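Local structure of malate dehydrogenase (Porphyromonas gingivalis, 3FI9) at residues Asn23-Thr34 and Ser241-Met252; Leu98-Ala106 and Leu313-Ile322. The protein probably catalyses the NAD-dependent interconversion of malate and oxaloacetate. All coordinates share one frame; numbering follows the deposited sequence.

Overall arrangement
Both contacts join the NAD-binding domain to the C-terminal domain. Contact 1 packs helix 19-30 and the turn after it on helix 238-251. Contact 2 packs helix 94-115 on the end of helix 297-319 and the turn that follows. The segments alternate along the chain: 23-34, 98-106, 241-252, 313-322. Their centres are 28 Å apart, on opposite sides of the chain's centre, and their nearest atoms stay about 14 Å apart. Contact 1 is buried and has the second subunit beside it. Contact 2 is partly buried, and no other protein chain of the assembly touches it. The two domains are thus joined at two separate places.

Contact 1. Residues Asn23-Thr34 and Ser241-Met252; sequences NMAQTAAMMRLT and SYVSIEMIRAAM
Met31 reaches across to Arg249 and Tyr242 with an extended side chain. Its CB leads toward helix 241-251, and CG lies 3.7 Å from Arg249 NH1. SD then sits over one face of the Arg249 guanidinium, offset toward its rim, 3.6 Å above the plane. CE ends 3.6 Å from Tyr242 CE1 and also touches Glu246 CG. The Arg249 chain bends at chi3 (71°), which turns the guanidinium across Met31. A water at the guanidinium edge accepts from Arg249 NH1 and donates to Met31 O, tying the arginine to the Met31 carbonyl.

The helix segments cross at -43° with their axes 8.9 Å apart. Helix 19-30 follows the first strand of the Rossmann fold, and Ile20 near its start is predicted to bind NAD. Helix 238-251 of the C-terminal domain packs beside it and reaches strands 77-82 and 121-124. After helix 19-30 the chain turns at Arg32 in a Schellman motif, and Leu33 then points back into the contact.

Leu33 divides its methyls: CD1 meets Ile245 CG2 and Ile248 CG2, while CD2 lies against the aliphatic part of Arg249. Met252 CE closes on Leu33 CB at 3.7 Å. Ile245 CD1 packs on Met24 CB at 3.6 Å, and Ile245 CB meets Thr27 CG2.

Near Met24 the contact turns polar. Ser241 OG donates to Asn23 OD1 at 2.7 Å, in the carbonyl plane on a lone pair. Ser241 OG stands anti to its own N (chi1 163°), which directs it to the amide. Asn23 ND2 donates to Gln26 OE1 of the second subunit, and Tyr242 meets the ring of Phe59 of that subunit.

Contact 2. Residues Leu98-Ala106 and Leu313-Ile322; sequences LKGNAEIAA and LRDEVIAMGI
Leu98 and Ile322 carry most of the apolar packing, each from its own side. The two methyls of Leu98 part: CD1 lies 3.9 Å from Val317 CG2, and CD2 meets Leu313 CD1 and Met320 CE. Leu98 CD2 and Met320 CE are tight, at 3.5 Å. Met320, extended beyond CG, lays SD past Lys99 CB and brings CE to Leu98. Ile322 sends CD1 to Ala102 CB at 3.8 Å. Val317 CG1 meets Ala102 CB at 4.0 Å. Ile322 CG2 comes near Ala106 CB in a looser contact.

Helix segments 98-106 and 313-319 cross at -75°, and their axes stay 11.0 Å apart. At this separation the contact is made largely by Leu98 and Met320 and by Ile322 in the turn after helix 297-319. That turn is a Schellman motif, with Gly321 at positive phi. Ile322 follows directly and points toward helix 94-115. Asn101, predicted to bind NAD, lies on this helix of the NAD-binding domain, but its side chain goes to Phe126 and not to this contact.

Charged groups meet apolar ones at the border. Glu103 OE2 lies 3.4 Å from Ile322 CD1, and Glu316 OE2 is equally near Leu98 CD2. Glu103 bends at chi2 (-69°), which carries its carboxylate over to the isoleucine.

One salt bridge within segment 98-106 bears on the contact. Lys99 NZ donates to the anti lone pair of Glu103 OE2 at 2.8 Å, holding the carboxylate beside Ile322. The backbone of Ile322 is held as well, for its O is bonded to Tyr139 OH on helix 129-140.

Contact 1. Residues Asn23-Thr34 and Ser241-Met252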
loop_
_atom_site.group_PDB
_atom_site.type_symbol
_atom_site.label_atom_id
_atom_site.label_comp_id
_atom_site.label_asym_id
_atom_site.label_seq_id
_atom_site.Cartn_x
_atom_site.Cartn_y
_atom_site.Cartn_z
ATOM N N ASN A 23 1.342 2.333 5.579
ATOM C CA ASN A 23 0.579 1.542 4.615
ATOM C C ASN A 23 -0.895 1.774 4.854
ATOM O O ASN A 23 -1.655 1.863 3.917
ATOM C CB ASN A 23 0.966 0.058 4.678
ATOM C CG ASN A 23 0.311 -0.778 3.551
ATOM O OD1 ASN A 23 -0.859 -1.103 3.620
ATOM N ND2 ASN A 23 1.098 -1.166 2.554
ATOM N N MET A 24 -1.303 1.944 6.113
ATOM C CA MET A 24 -2.706 2.223 6.402
ATOM C C MET A 24 -3.128 3.551 5.796
ATOM O O MET A 24 -4.237 3.681 5.280
ATOM C CB MET A 24 -2.980 2.261 7.916
ATOM C CG MET A 24 -2.858 0.895 8.677
ATOM S SD MET A 24 -3.127 1.267 10.524
ATOM C CE MET A 24 -3.497 -0.379 11.095
ATOM N N ALA A 25 -2.234 4.515 5.853
ATOM C CA ALA A 25 -2.558 5.823 5.341
ATOM C C ALA A 25 -2.807 5.746 3.852
ATOM O O ALA A 25 -3.741 6.348 3.350
ATOM C CB ALA A 25 -1.384 6.828 5.617
ATOM N N GLN A 26 -1.940 5.042 3.146
ATOM C CA GLN A 26 -2.074 4.888 1.696
ATOM C C GLN A 26 -3.361 4.096 1.408
ATOM O O GLN A 26 -4.084 4.402 0.498
ATOM C CB GLN A 26 -0.828 4.170 1.127
ATOM C CG GLN A 26 -0.996 3.869 -0.431
ATOM C CD GLN A 26 0.177 3.087 -0.988
ATOM O OE1 GLN A 26 1.231 2.966 -0.354
ATOM N NE2 GLN A 26 -0.019 2.501 -2.169
ATOM N N THR A 27 -3.653 3.078 2.216
ATOM C CA THR A 27 -4.843 2.277 1.971
ATOM C C THR A 27 -6.126 3.062 2.201
ATOM O O THR A 27 -7.107 2.956 1.417
ATOM C CB THR A 27 -4.802 0.987 2.827
ATOM O OG1 THR A 27 -3.625 0.246 2.468
ATOM C CG2 THR A 27 -6.069 0.093 2.603
ATOM N N ALA A 28 -6.153 3.824 3.281
ATOM C CA ALA A 28 -7.347 4.623 3.584
ATOM C C ALA A 28 -7.598 5.658 2.487
ATOM O O ALA A 28 -8.745 5.884 2.067
ATOM C CB ALA A 28 -7.151 5.347 4.916
ATOM N N ALA A 29 -6.527 6.279 2.022
ATOM C CA ALA A 29 -6.649 7.243 0.924
ATOM C C ALA A 29 -7.114 6.577 -0.365
ATOM O O ALA A 29 -7.996 7.092 -1.044
ATOM C CB ALA A 29 -5.301 7.988 0.723
ATOM N N MET A 30 -6.535 5.426 -0.734
ATOM C CA MET A 30 -7.010 4.758 -1.944
ATOM C C MET A 30 -8.478 4.404 -1.872
ATOM O O MET A 30 -9.207 4.463 -2.879
ATOM C CB MET A 30 -6.218 3.448 -2.207
ATOM C CG MET A 30 -4.777 3.671 -2.658
ATOM S SD MET A 30 -3.715 2.176 -2.822
ATOM C CE MET A 30 -4.677 1.400 -4.207
ATOM N N MET A 31 -8.911 3.955 -0.687
ATOM C CA MET A 31 -10.295 3.510 -0.508
ATOM C C MET A 31 -11.281 4.705 -0.465
ATOM O O MET A 31 -12.471 4.506 -0.374
ATOM C CB MET A 31 -10.446 2.684 0.781
ATOM C CG MET A 31 -9.924 1.226 0.675
ATOM S SD MET A 31 -10.249 0.311 2.265
ATOM C CE MET A 31 -9.456 -1.248 1.826
ATOM N N ARG A 32 -10.742 5.920 -0.456
ATOM C CA ARG A 32 -11.535 7.140 -0.360
ATOM C C ARG A 32 -12.539 7.059 0.775
ATOM O O ARG A 32 -13.738 7.287 0.579
ATOM C CB ARG A 32 -12.204 7.473 -1.725
ATOM C CG ARG A 32 -11.116 7.800 -2.775
ATOM C CD ARG A 32 -11.710 7.964 -4.213
ATOM N NE ARG A 32 -12.470 9.213 -4.351
ATOM C CZ ARG A 32 -11.919 10.415 -4.453
ATOM N NH1 ARG A 32 -10.605 10.540 -4.401
ATOM N NH2 ARG A 32 -12.676 11.495 -4.621
ATOM N N LEU A 33 -12.034 6.747 1.974
ATOM C CA LEU A 33 -12.915 6.627 3.136
ATOM C C LEU A 33 -13.374 8.021 3.550
ATOM O O LEU A 33 -14.580 8.248 3.733
ATOM C CB LEU A 33 -12.210 5.931 4.296
ATOM C CG LEU A 33 -11.651 4.546 3.921
ATOM C CD1 LEU A 33 -10.930 3.876 5.151
ATOM C CD2 LEU A 33 -12.785 3.666 3.379
ATOM N N THR A 34 -12.418 8.929 3.689
ATOM C CA THR A 34 -12.703 10.348 4.019
ATOM C C THR A 34 -11.562 11.222 3.488
ATOM O O THR A 34 -10.373 10.842 3.563
ATOM C CB THR A 34 -12.794 10.543 5.560
ATOM O OG1 THR A 34 -12.878 11.932 5.908
ATOM C CG2 THR A 34 -11.588 9.978 6.231
ATOM N N SER A 241 -2.176 -4.086 7.852
ATOM C CA SER A 241 -2.625 -2.757 7.455
ATOM C C SER A 241 -3.886 -2.855 6.628
ATOM O O SER A 241 -4.940 -2.283 6.964
ATOM C CB SER A 241 -1.546 -2.060 6.625
ATOM O OG SER A 241 -2.157 -0.970 5.935
ATOM N N TYR A 242 -3.796 -3.584 5.519
ATOM C CA TYR A 242 -4.926 -3.660 4.612
ATOM C C TYR A 242 -6.194 -4.191 5.335
ATOM O O TYR A 242 -7.279 -3.635 5.206
ATOM C CB TYR A 242 -4.595 -4.564 3.414
ATOM C CG TYR A 242 -5.762 -4.717 2.506
ATOM C CD1 TYR A 242 -6.123 -3.698 1.621
ATOM C CD2 TYR A 242 -6.484 -5.894 2.492
ATOM C CE1 TYR A 242 -7.237 -3.856 0.756
ATOM C CE2 TYR A 242 -7.572 -6.033 1.674
ATOM C CZ TYR A 242 -7.947 -5.019 0.828
ATOM O OH TYR A 242 -9.024 -5.256 0.000
ATOM N N VAL A 243 -6.036 -5.239 6.135
ATOM C CA VAL A 243 -7.221 -5.887 6.747
ATOM C C VAL A 243 -7.901 -4.941 7.779
ATOM O O VAL A 243 -9.139 -4.731 7.766
ATOM C CB VAL A 243 -6.871 -7.294 7.306
ATOM C CG1 VAL A 243 -8.065 -7.879 8.100
ATOM C CG2 VAL A 243 -6.451 -8.234 6.109
ATOM N N SER A 244 -7.059 -4.301 8.595
ATOM C CA SER A 244 -7.526 -3.285 9.545
ATOM C C SER A 244 -8.285 -2.154 8.836
ATOM O O SER A 244 -9.309 -1.660 9.321
ATOM C CB SER A 244 -6.319 -2.710 10.300
ATOM O OG SER A 244 -5.694 -3.739 11.116
ATOM N N ILE A 245 -7.745 -1.704 7.728
ATOM C CA ILE A 245 -8.450 -0.608 7.044
ATOM C C ILE A 245 -9.754 -1.087 6.394
ATOM O O ILE A 245 -10.737 -0.314 6.318
ATOM C CB ILE A 245 -7.572 0.184 6.069
ATOM C CG1 ILE A 245 -6.272 0.627 6.804
ATOM C CG2 ILE A 245 -8.385 1.410 5.496
ATOM C CD1 ILE A 245 -6.445 1.487 8.119
ATOM N N GLU A 246 -9.793 -2.339 5.930
ATOM C CA GLU A 246 -11.086 -2.870 5.482
ATOM C C GLU A 246 -12.036 -2.852 6.641
ATOM O O GLU A 246 -13.237 -2.597 6.435
ATOM C CB GLU A 246 -11.023 -4.338 5.032
ATOM C CG GLU A 246 -10.355 -4.634 3.753
ATOM C CD GLU A 246 -10.412 -6.142 3.427
ATOM O OE1 GLU A 246 -11.043 -6.490 2.434
ATOM O OE2 GLU A 246 -9.841 -6.972 4.153
ATOM N N MET A 247 -11.547 -3.177 7.856
ATOM C CA MET A 247 -12.456 -3.117 9.044
ATOM C C MET A 247 -13.035 -1.709 9.269
ATOM O O MET A 247 -14.270 -1.582 9.489
ATOM C CB MET A 247 -11.772 -3.603 10.347
ATOM C CG MET A 247 -11.153 -5.023 10.229
ATOM S SD MET A 247 -10.233 -5.474 11.714
ATOM C CE MET A 247 -11.446 -5.346 12.983
ATOM N N ILE A 248 -12.183 -0.678 9.292
ATOM C CA ILE A 248 -12.700 0.683 9.552
ATOM C C ILE A 248 -13.624 1.154 8.386
ATOM O O ILE A 248 -14.635 1.842 8.582
ATOM C CB ILE A 248 -11.569 1.712 9.848
ATOM C CG1 ILE A 248 -12.127 2.844 10.723
ATOM C CG2 ILE A 248 -10.883 2.253 8.532
ATOM C CD1 ILE A 248 -12.508 2.396 12.145
ATOM N N ARG A 249 -13.309 0.749 7.170
ATOM C CA ARG A 249 -14.261 1.002 6.083
ATOM C C ARG A 249 -15.679 0.461 6.376
ATOM O O ARG A 249 -16.670 1.149 6.132
ATOM C CB ARG A 249 -13.766 0.471 4.754
ATOM C CG ARG A 249 -14.845 0.594 3.663
ATOM C CD ARG A 249 -14.242 0.330 2.315
ATOM N NE ARG A 249 -13.894 -1.075 2.140
ATOM C CZ ARG A 249 -13.305 -1.547 1.034
ATOM N NH1 ARG A 249 -13.049 -0.729 0.013
ATOM N NH2 ARG A 249 -13.014 -2.833 0.922
ATOM N N ALA A 250 -15.780 -0.759 6.905
ATOM C CA ALA A 250 -17.076 -1.345 7.264
ATOM C C ALA A 250 -17.762 -0.535 8.351
ATOM O O ALA A 250 -18.957 -0.282 8.290
ATOM C CB ALA A 250 -16.874 -2.813 7.738
ATOM N N ALA A 251 -17.003 -0.150 9.367
ATOM C CA ALA A 251 -17.553 0.661 10.457
ATOM C C ALA A 251 -18.029 2.024 9.971
ATOM O O ALA A 251 -18.844 2.641 10.634
ATOM C CB ALA A 251 -16.539 0.852 11.562
ATOM N N MET A 252 -17.470 2.500 8.859
ATOM C CA MET A 252 -17.814 3.826 8.337
ATOM C C MET A 252 -19.004 3.738 7.368
ATOM O O MET A 252 -19.368 4.748 6.747
ATOM C CB MET A 252 -16.586 4.481 7.660
ATOM C CG MET A 252 -15.405 4.854 8.596
ATOM S SD MET A 252 -13.694 5.257 7.935
ATOM C CE MET A 252 -13.906 7.020 7.456
HETATM O O HOH W 1 -13.700 2.156 -0.455
#

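Contact 2. Residues Leu98-Ala106 and Leu313-Ile322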
loop_
_atom_site.group_PDB
_atom_site.type_symbol
_atom_site.label_atom_id
_atom_site.label_comp_id
_atom_site.label_asym_id
_atom_site.label_seq_id
_atom_site.Cartn_x
_atom_site.Cartn_y
_atom_site.Cartn_z
ATOM N N LEU A 98 3.919 -6.603 28.365
ATOM C CA LEU A 98 2.508 -6.723 28.668
ATOM C C LEU A 98 2.004 -5.457 29.346
ATOM O O LEU A 98 1.035 -4.840 28.907
ATOM C CB LEU A 98 2.286 -7.916 29.595
ATOM C CG LEU A 98 0.881 -8.079 30.177
ATOM C CD1 LEU A 98 -0.148 -8.188 29.065
ATOM C CD2 LEU A 98 0.856 -9.305 31.117
ATOM N N LYS A 99 2.688 -5.076 30.415
ATOM C CA LYS A 99 2.384 -3.863 31.154
ATOM C C LYS A 99 2.545 -2.618 30.282
ATOM O O LYS A 99 1.713 -1.708 30.320
ATOM C CB LYS A 99 3.313 -3.751 32.384
ATOM C CG LYS A 99 2.928 -2.625 33.343
ATOM C CD LYS A 99 3.703 -2.751 34.651
ATOM C CE LYS A 99 3.163 -1.776 35.695
ATOM N NZ LYS A 99 2.954 -0.406 35.136
ATOM N N GLY A 100 3.629 -2.577 29.514
ATOM C CA GLY A 100 3.888 -1.454 28.637
ATOM C C GLY A 100 2.775 -1.263 27.623
ATOM O O GLY A 100 2.272 -0.144 27.433
ATOM N N ASN A 101 2.347 -2.345 26.986
ATOM C CA ASN A 101 1.251 -2.212 26.010
ATOM C C ASN A 101 -0.110 -1.975 26.661
ATOM O O ASN A 101 -0.966 -1.249 26.105
ATOM C CB ASN A 101 1.181 -3.443 25.100
ATOM C CG ASN A 101 2.290 -3.467 24.119
ATOM O OD1 ASN A 101 2.366 -2.604 23.247
ATOM N ND2 ASN A 101 3.188 -4.438 24.260
ATOM N N ALA A 102 -0.330 -2.583 27.827
ATOM C CA ALA A 102 -1.581 -2.303 28.534
ATOM C C ALA A 102 -1.658 -0.823 28.905
ATOM O O ALA A 102 -2.743 -0.205 28.802
ATOM C CB ALA A 102 -1.744 -3.177 29.760
ATOM N N GLU A 103 -0.532 -0.261 29.344
ATOM C CA GLU A 103 -0.469 1.180 29.702
ATOM C C GLU A 103 -0.685 2.097 28.492
ATOM O O GLU A 103 -1.326 3.129 28.610
ATOM C CB GLU A 103 0.870 1.577 30.343
ATOM C CG GLU A 103 1.238 0.850 31.642
ATOM C CD GLU A 103 0.357 1.214 32.819
ATOM O OE1 GLU A 103 -0.687 1.854 32.620
ATOM O OE2 GLU A 103 0.716 0.841 33.959
ATOM N N ILE A 104 -0.118 1.766 27.341
ATOM C CA ILE A 104 -0.361 2.655 26.193
ATOM C C ILE A 104 -1.816 2.533 25.784
ATOM O O ILE A 104 -2.432 3.512 25.401
ATOM C CB ILE A 104 0.522 2.357 24.970
ATOM C CG1 ILE A 104 1.979 2.360 25.370
ATOM C CG2 ILE A 104 0.356 3.481 23.940
ATOM C CD1 ILE A 104 2.864 1.552 24.370
ATOM N N ALA A 105 -2.378 1.335 25.920
ATOM C CA ALA A 105 -3.793 1.141 25.606
ATOM C C ALA A 105 -4.659 1.939 26.587
ATOM O O ALA A 105 -5.644 2.534 26.193
ATOM C CB ALA A 105 -4.178 -0.342 25.666
ATOM N N ALA A 106 -4.300 1.973 27.870
ATOM C CA ALA A 106 -5.134 2.793 28.837
ATOM C C ALA A 106 -5.099 4.285 28.515
ATOM O O ALA A 106 -6.130 5.009 28.545
ATOM C CB ALA A 106 -4.679 2.587 30.273
ATOM N N LEU A 313 -4.736 -14.062 31.351
ATOM C CA LEU A 313 -3.985 -12.847 31.014
ATOM C C LEU A 313 -4.751 -11.591 31.480
ATOM O O LEU A 313 -4.157 -10.657 32.017
ATOM C CB LEU A 313 -3.720 -12.755 29.494
ATOM C CG LEU A 313 -2.547 -11.855 29.089
ATOM C CD1 LEU A 313 -1.239 -12.397 29.710
ATOM C CD2 LEU A 313 -2.414 -11.734 27.583
ATOM N N ARG A 314 -6.062 -11.577 31.265
ATOM C CA ARG A 314 -6.899 -10.495 31.766
ATOM C C ARG A 314 -6.680 -10.305 33.268
ATOM O O ARG A 314 -6.521 -9.183 33.726
ATOM C CB ARG A 314 -8.365 -10.784 31.514
ATOM C CG ARG A 314 -9.341 -9.780 32.111
ATOM C CD ARG A 314 -10.719 -10.462 32.284
ATOM N NE ARG A 314 -10.655 -11.591 33.226
ATOM C CZ ARG A 314 -11.522 -12.603 33.245
ATOM N NH1 ARG A 314 -12.518 -12.618 32.392
ATOM N NH2 ARG A 314 -11.402 -13.597 34.129
ATOM N N ASP A 315 -6.644 -11.405 34.022
ATOM C CA ASP A 315 -6.508 -11.311 35.479
ATOM C C ASP A 315 -5.117 -10.797 35.924
ATOM O O ASP A 315 -5.013 -10.074 36.920
ATOM C CB ASP A 315 -6.846 -12.649 36.154
ATOM C CG ASP A 315 -8.320 -13.032 36.028
ATOM O OD1 ASP A 315 -9.211 -12.153 35.801
ATOM O OD2 ASP A 315 -8.587 -14.247 36.179
ATOM N N GLU A 316 -4.059 -11.135 35.193
ATOM C CA GLU A 316 -2.766 -10.484 35.399
ATOM C C GLU A 316 -2.855 -8.959 35.327
ATOM O O GLU A 316 -2.319 -8.241 36.178
ATOM C CB GLU A 316 -1.745 -10.915 34.346
ATOM C CG GLU A 316 -0.964 -12.167 34.645
ATOM C CD GLU A 316 0.199 -12.347 33.689
ATOM O OE1 GLU A 316 0.170 -13.341 32.941
ATOM O OE2 GLU A 316 1.140 -11.505 33.693
ATOM N N VAL A 317 -3.505 -8.456 34.280
ATOM C CA VAL A 317 -3.601 -7.020 34.090
ATOM C C VAL A 317 -4.537 -6.342 35.111
ATOM O O VAL A 317 -4.378 -5.151 35.433
ATOM C CB VAL A 317 -3.942 -6.710 32.606
ATOM C CG1 VAL A 317 -4.041 -5.169 32.348
ATOM C CG2 VAL A 317 -2.862 -7.344 31.697
ATOM N N ILE A 318 -5.536 -7.070 35.598
ATOM C CA ILE A 318 -6.311 -6.593 36.754
ATOM C C ILE A 318 -5.355 -6.485 37.944
ATOM O O ILE A 318 -5.397 -5.516 38.708
ATOM C CB ILE A 318 -7.548 -7.539 37.059
ATOM C CG1 ILE A 318 -8.563 -7.478 35.915
ATOM C CG2 ILE A 318 -8.285 -7.182 38.390
ATOM C CD1 ILE A 318 -9.633 -8.603 35.960
ATOM N N ALA A 319 -4.471 -7.465 38.099
ATOM C CA ALA A 319 -3.572 -7.496 39.283
ATOM C C ALA A 319 -2.568 -6.342 39.273
ATOM O O ALA A 319 -2.086 -5.899 40.332
ATOM C CB ALA A 319 -2.853 -8.845 39.376
ATOM N N MET A 320 -2.255 -5.856 38.078
ATOM C CA MET A 320 -1.336 -4.744 37.904
ATOM C C MET A 320 -2.120 -3.468 38.260
ATOM O O MET A 320 -1.580 -2.390 38.277
ATOM C CB MET A 320 -0.853 -4.653 36.454
ATOM C CG MET A 320 0.153 -5.732 35.923
ATOM S SD MET A 320 0.351 -5.644 34.076
ATOM C CE MET A 320 1.328 -7.103 33.756
ATOM N N GLY A 321 -3.407 -3.592 38.527
ATOM C CA GLY A 321 -4.242 -2.393 38.793
ATOM C C GLY A 321 -4.651 -1.526 37.585
ATOM O O GLY A 321 -5.126 -0.382 37.752
ATOM N N ILE A 322 -4.492 -2.057 36.371
ATOM C CA ILE A 322 -4.726 -1.271 35.167
ATOM C C ILE A 322 -6.173 -1.458 34.699
ATOM O O ILE A 322 -6.915 -0.503 34.402
ATOM C CB ILE A 322 -3.785 -1.717 34.022
ATOM C CG1 ILE A 322 -2.345 -1.270 34.292
ATOM C CG2 ILE A 322 -4.331 -1.136 32.653
ATOM C CD1 ILE A 322 -1.276 -1.907 33.350
#